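Local coordinates for protein exosome complex component Rrp42 (Pyrococcus abyssi, PDB 2PO1) that forms a non-catalytic part of the archaeal exosome, an RNA-degrading complex, in which it probably contributes to structuring the active site of Rrp41, at residues Thr227-Glu230 / Thr231-Ser235; Ala244-Leu247 / Glu248-Met251. All coordinates share one frame; numbering follows the deposited sequence.

Contact 1 (Thr227-Glu230 / Thr231-Ser235)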
loop_
_atom_site.group_PDB
_atom_site.type_symbol
_atom_site.label_atom_id
_atom_site.label_comp_id
_atom_site.label_asym_id
_atom_site.label_seq_id
_atom_site.Cartn_x
_atom_site.Cartn_y
_atom_site.Cartn_z
ATOM N N THR C 227 -9.063 -32.274 0.832
ATOM C CA THR C 227 -10.061 -31.963 -0.143
ATOM C C THR C 227 -10.120 -33.037 -1.200
ATOM O O THR C 227 -9.102 -33.371 -1.806
ATOM C CB THR C 227 -9.699 -30.631 -0.844
ATOM O OG1 THR C 227 -9.577 -29.630 0.144
ATOM C CG2 THR C 227 -10.761 -30.248 -1.872
ATOM N N THR C 228 -11.303 -33.595 -1.411
ATOM C CA THR C 228 -11.450 -34.736 -2.262
ATOM C C THR C 228 -12.643 -34.515 -3.172
ATOM O O THR C 228 -13.566 -33.785 -2.801
ATOM C CB THR C 228 -11.652 -36.033 -1.453
ATOM O OG1 THR C 228 -12.848 -35.918 -0.695
ATOM C CG2 THR C 228 -10.494 -36.237 -0.511
ATOM N N ASP C 229 -12.633 -35.163 -4.343
ATOM C CA ASP C 229 -13.799 -35.113 -5.249
ATOM C C ASP C 229 -14.530 -36.445 -5.331
ATOM O O ASP C 229 -14.109 -37.410 -4.680
ATOM C CB ASP C 229 -13.426 -34.612 -6.657
ATOM C CG ASP C 229 -12.430 -35.496 -7.352
ATOM O OD1 ASP C 229 -11.670 -34.933 -8.168
ATOM O OD2 ASP C 229 -12.385 -36.744 -7.130
ATOM N N GLU C 230 -15.587 -36.486 -6.151
ATOM C CA GLU C 230 -16.463 -37.663 -6.347
ATOM C C GLU C 230 -15.687 -38.842 -6.867
ATOM O O GLU C 230 -16.222 -39.936 -6.936
ATOM C CB GLU C 230 -17.426 -37.456 -7.524
ATOM C CG GLU C 230 -18.269 -36.263 -7.560
ATOM C CD GLU C 230 -17.547 -35.080 -8.177
ATOM O OE1 GLU C 230 -16.700 -34.527 -7.499
ATOM O OE2 GLU C 230 -17.846 -34.700 -9.310
ATOM N N THR C 231 -14.482 -38.604 -7.371
ATOM C CA THR C 231 -13.796 -39.608 -8.179
ATOM C C THR C 231 -12.768 -40.339 -7.325
ATOM O O THR C 231 -11.982 -41.113 -7.848
ATOM C CB THR C 231 -13.137 -39.008 -9.469
ATOM O OG1 THR C 231 -11.967 -38.236 -9.133
ATOM C CG2 THR C 231 -14.122 -38.076 -10.231
ATOM N N GLY C 232 -12.770 -40.086 -6.024
ATOM C CA GLY C 232 -11.796 -40.678 -5.156
ATOM C C GLY C 232 -10.447 -40.014 -5.247
ATOM O O GLY C 232 -9.425 -40.607 -4.944
ATOM N N HIS C 233 -10.403 -38.786 -5.697
ATOM C CA HIS C 233 -9.098 -38.148 -5.768
ATOM C C HIS C 233 -8.962 -37.071 -4.741
ATOM O O HIS C 233 -9.935 -36.436 -4.374
ATOM C CB HIS C 233 -8.811 -37.662 -7.192
ATOM C CG HIS C 233 -8.462 -38.771 -8.146
ATOM N ND1 HIS C 233 -9.412 -39.475 -8.856
ATOM C CD2 HIS C 233 -7.267 -39.291 -8.509
ATOM C CE1 HIS C 233 -8.821 -40.404 -9.588
ATOM N NE2 HIS C 233 -7.517 -40.312 -9.402
ATOM N N ILE C 234 -7.722 -36.853 -4.283
ATOM C CA ILE C 234 -7.427 -35.787 -3.375
ATOM C C ILE C 234 -6.891 -34.668 -4.228
ATOM O O ILE C 234 -5.981 -34.862 -5.030
ATOM C CB ILE C 234 -6.414 -36.185 -2.264
ATOM C CG1 ILE C 234 -6.808 -37.500 -1.569
ATOM C CG2 ILE C 234 -6.313 -35.106 -1.242
ATOM C CD1 ILE C 234 -5.615 -38.255 -1.066
ATOM N N SER C 235 -7.465 -33.486 -4.092
ATOM C CA SER C 235 -6.977 -32.354 -4.892
ATOM C C SER C 235 -6.291 -31.319 -4.040
ATOM O O SER C 235 -5.647 -30.425 -4.568
ATOM C CB SER C 235 -8.122 -31.712 -5.690
ATOM O OG SER C 235 -9.174 -31.344 -4.821
#
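Asp-229, Thr-231 and His-233 meet in a local turn contact that closes the beta hairpin between strands 222-228 and 234-240. The backbone identifies a type I turn with a G1 beta bulge. Gly-232 N donates to Asp-229 O (3.3 Å), Asp-229 N donates to His-233 O (3.0 Å), and Gly-232 takes the positive phi (77°) expected at the bulge. Past the turn, Ser-235 N reaches Thr-227 O at 2.8 Å, and Thr-228 and Ile-234 form a non-hydrogen-bonded antiparallel pair. The side chains of that pair lie against helix 247-275.

The carboxylate of Asp-229 folds back over the turn's amides. Its CG stands between the backbone N and the carbonyl carbon (chi1 61°), which places OD2 near them. Three donors converge on OD2: Thr-231 OG1 at 2.5 Å on the syn side, and Thr-231 N (2.8 Å) and His-233 N (3.2 Å), both from above the carboxylate plane. The Thr-231 N bond makes an Asx turn. Thr-231 OG1 also accepts from His-233 ND1 at 2.9 Å, with the hydroxyl 17° from the ring plane. Asp-229 OD1 bonds an aromatic side chain of a neighbouring protein chain, and an aromatic ring of that chain stacks on His-233; stack and ND1 bond together limit rotation of the imidazole.

With an alanine at Asp-229, the two amides and the hydroxyl would probably lose their shared acceptor, and the Thr-231 side chain would be freer to turn. The turn meets the other chain through hydrogen bonds, a ring stack and extension of the sheet at Ile-234, while three donors on one oxygen are likely to stabilise the carboxylate's negative charge.

Contact 2 (Ala244-Leu247 / Glu248-Met251)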
loop_
_atom_site.group_PDB
_atom_site.type_symbol
_atom_site.label_atom_id
_atom_site.label_comp_id
_atom_site.label_asym_id
_atom_site.label_seq_id
_atom_site.Cartn_x
_atom_site.Cartn_y
_atom_site.Cartn_z
ATOM N N ALA C 244 1.352 -31.467 15.234
ATOM C CA ALA C 244 1.985 -32.473 14.453
ATOM C C ALA C 244 0.970 -33.577 14.317
ATOM O O ALA C 244 0.187 -33.808 15.224
ATOM C CB ALA C 244 3.186 -32.994 15.147
ATOM N N PHE C 245 0.989 -34.252 13.180
ATOM C CA PHE C 245 0.101 -35.370 12.981
ATOM C C PHE C 245 0.952 -36.584 12.786
ATOM O O PHE C 245 2.074 -36.488 12.292
ATOM C CB PHE C 245 -0.760 -35.126 11.765
ATOM C CG PHE C 245 -1.794 -34.070 11.975
ATOM C CD1 PHE C 245 -3.101 -34.424 12.256
ATOM C CD2 PHE C 245 -1.458 -32.726 11.904
ATOM C CE1 PHE C 245 -4.070 -33.498 12.444
ATOM C CE2 PHE C 245 -2.440 -31.754 12.096
ATOM C CZ PHE C 245 -3.774 -32.151 12.377
ATOM N N LYS C 246 0.417 -37.728 13.180
ATOM C CA LYS C 246 1.018 -38.996 12.901
ATOM C C LYS C 246 0.566 -39.387 11.507
ATOM O O LYS C 246 -0.503 -38.955 11.054
ATOM C CB LYS C 246 0.536 -40.049 13.909
ATOM C CG LYS C 246 0.953 -39.794 15.345
ATOM C CD LYS C 246 2.459 -39.696 15.423
ATOM C CE LYS C 246 2.932 -39.726 16.856
ATOM N NZ LYS C 246 4.377 -39.501 16.827
ATOM N N LEU C 247 1.381 -40.180 10.833
ATOM C CA LEU C 247 1.051 -40.683 9.497
ATOM C C LEU C 247 -0.322 -41.424 9.511
ATOM O O LEU C 247 -1.127 -41.304 8.579
ATOM C CB LEU C 247 2.157 -41.648 9.021
ATOM C CG LEU C 247 2.210 -42.228 7.592
ATOM C CD1 LEU C 247 1.776 -43.629 7.546
ATOM C CD2 LEU C 247 1.449 -41.384 6.576
ATOM N N GLU C 248 -0.577 -42.170 10.575
ATOM C CA GLU C 248 -1.831 -42.897 10.712
ATOM C C GLU C 248 -2.977 -41.951 10.961
ATOM O O GLU C 248 -4.092 -42.294 10.664
ATOM C CB GLU C 248 -1.744 -43.914 11.829
ATOM C CG GLU C 248 -0.700 -43.527 12.837
ATOM C CD GLU C 248 0.701 -43.949 12.401
ATOM O OE1 GLU C 248 0.877 -45.116 11.901
ATOM O OE2 GLU C 248 1.619 -43.109 12.571
ATOM N N GLU C 249 -2.716 -40.762 11.498
ATOM C CA GLU C 249 -3.785 -39.741 11.647
ATOM C C GLU C 249 -4.157 -39.136 10.331
ATOM O O GLU C 249 -5.327 -38.932 10.042
ATOM C CB GLU C 249 -3.386 -38.646 12.643
ATOM C CG GLU C 249 -3.311 -39.171 14.125
ATOM C CD GLU C 249 -2.629 -38.191 15.076
ATOM O OE1 GLU C 249 -1.888 -37.301 14.602
ATOM O OE2 GLU C 249 -2.820 -38.308 16.310
ATOM N N VAL C 250 -3.155 -38.828 9.525
ATOM C CA VAL C 250 -3.381 -38.413 8.133
ATOM C C VAL C 250 -4.194 -39.411 7.311
ATOM O O VAL C 250 -5.200 -39.060 6.694
ATOM C CB VAL C 250 -2.038 -38.148 7.457
ATOM C CG1 VAL C 250 -2.199 -37.899 5.932
ATOM C CG2 VAL C 250 -1.384 -36.998 8.175
ATOM N N MET C 251 -3.732 -40.654 7.299
ATOM C CA MET C 251 -4.447 -41.725 6.639
ATOM C C MET C 251 -5.924 -41.770 7.082
ATOM O O MET C 251 -6.824 -41.807 6.268
ATOM C CB MET C 251 -3.767 -43.048 6.965
ATOM C CG MET C 251 -2.327 -43.155 6.467
ATOM S SD MET C 251 -1.402 -44.667 6.981
ATOM C CE MET C 251 -2.529 -46.017 6.589
#
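Glu-248 is the first residue of the helical segment to fold back on the preceding chain, touching Lys-246: its OE2 lies 3.5 Å from Lys-246 CB. Bent at chi2 (-83°), the side chain curls alongside the backbone instead of extending. The ammonium group of Lys-246 leaves this contact and forms its salt bridge with an acidic side chain of a neighbouring protein chain.

Glu-249 carries the polar part of the contact. OE1 accepts the Lys-246 amide at 2.7 Å in a nearly straight bond (168° at the hydrogen), although the donor stands well above the carboxylate plane. The same oxygen comes within 3.2 Å of Phe-245 CA and forms a salt bridge with Lys-203, so an amide and an ammonium group both hold it. Here the Glu-249 and Phe-245 side chains cross at about a right angle.

Val-250 begins the regular helical bonding, its N donating to Lys-246 O at 3.1 Å. Its CG2 lies beside the backbone N and meets Phe-245 CB at 4.1 Å; both side chains also pack on Ile-224 of strand 222-228.

Met-251 continues the pattern, its N donating to Leu-247 O (3.0 Å). With CG beside the backbone N (chi1 -62°) and the chain extended at chi2, Met-251 SD comes to 3.4 Å from Leu-247 CD1, the two side chains passing obliquely.

With Lys-246 as N-cap, the Glu-249 bond is the side-chain-to-N-cap half of a capping box, and the apolar Phe-245/Val-250 pair spans the positions of a hydrophobic staple. Together they are characteristic of a helix N-terminus, here the start of helix 247-275.

Contact 1 is the more buried, with five of nine residues buried against two of eight, and contact 2 lies nearer the surface (about 13 Å against about 23 Å from contact centre to chain centre). Both adjoin another protein chain. The centres of contacts 1 and 2 are about 19 Å apart, and the two do not touch. What joins them is helix 247-275 packing on the hairpin sheet: contact 2 starts that helix and rests on strand 222-228, while the helix farther along covers the Thr-228/Ile-234 face of contact 1. In each a carboxylate oxygen accepts from the backbone: two amides and a hydroxyl in contact 1, one amide beside apolar pairs in contact 2.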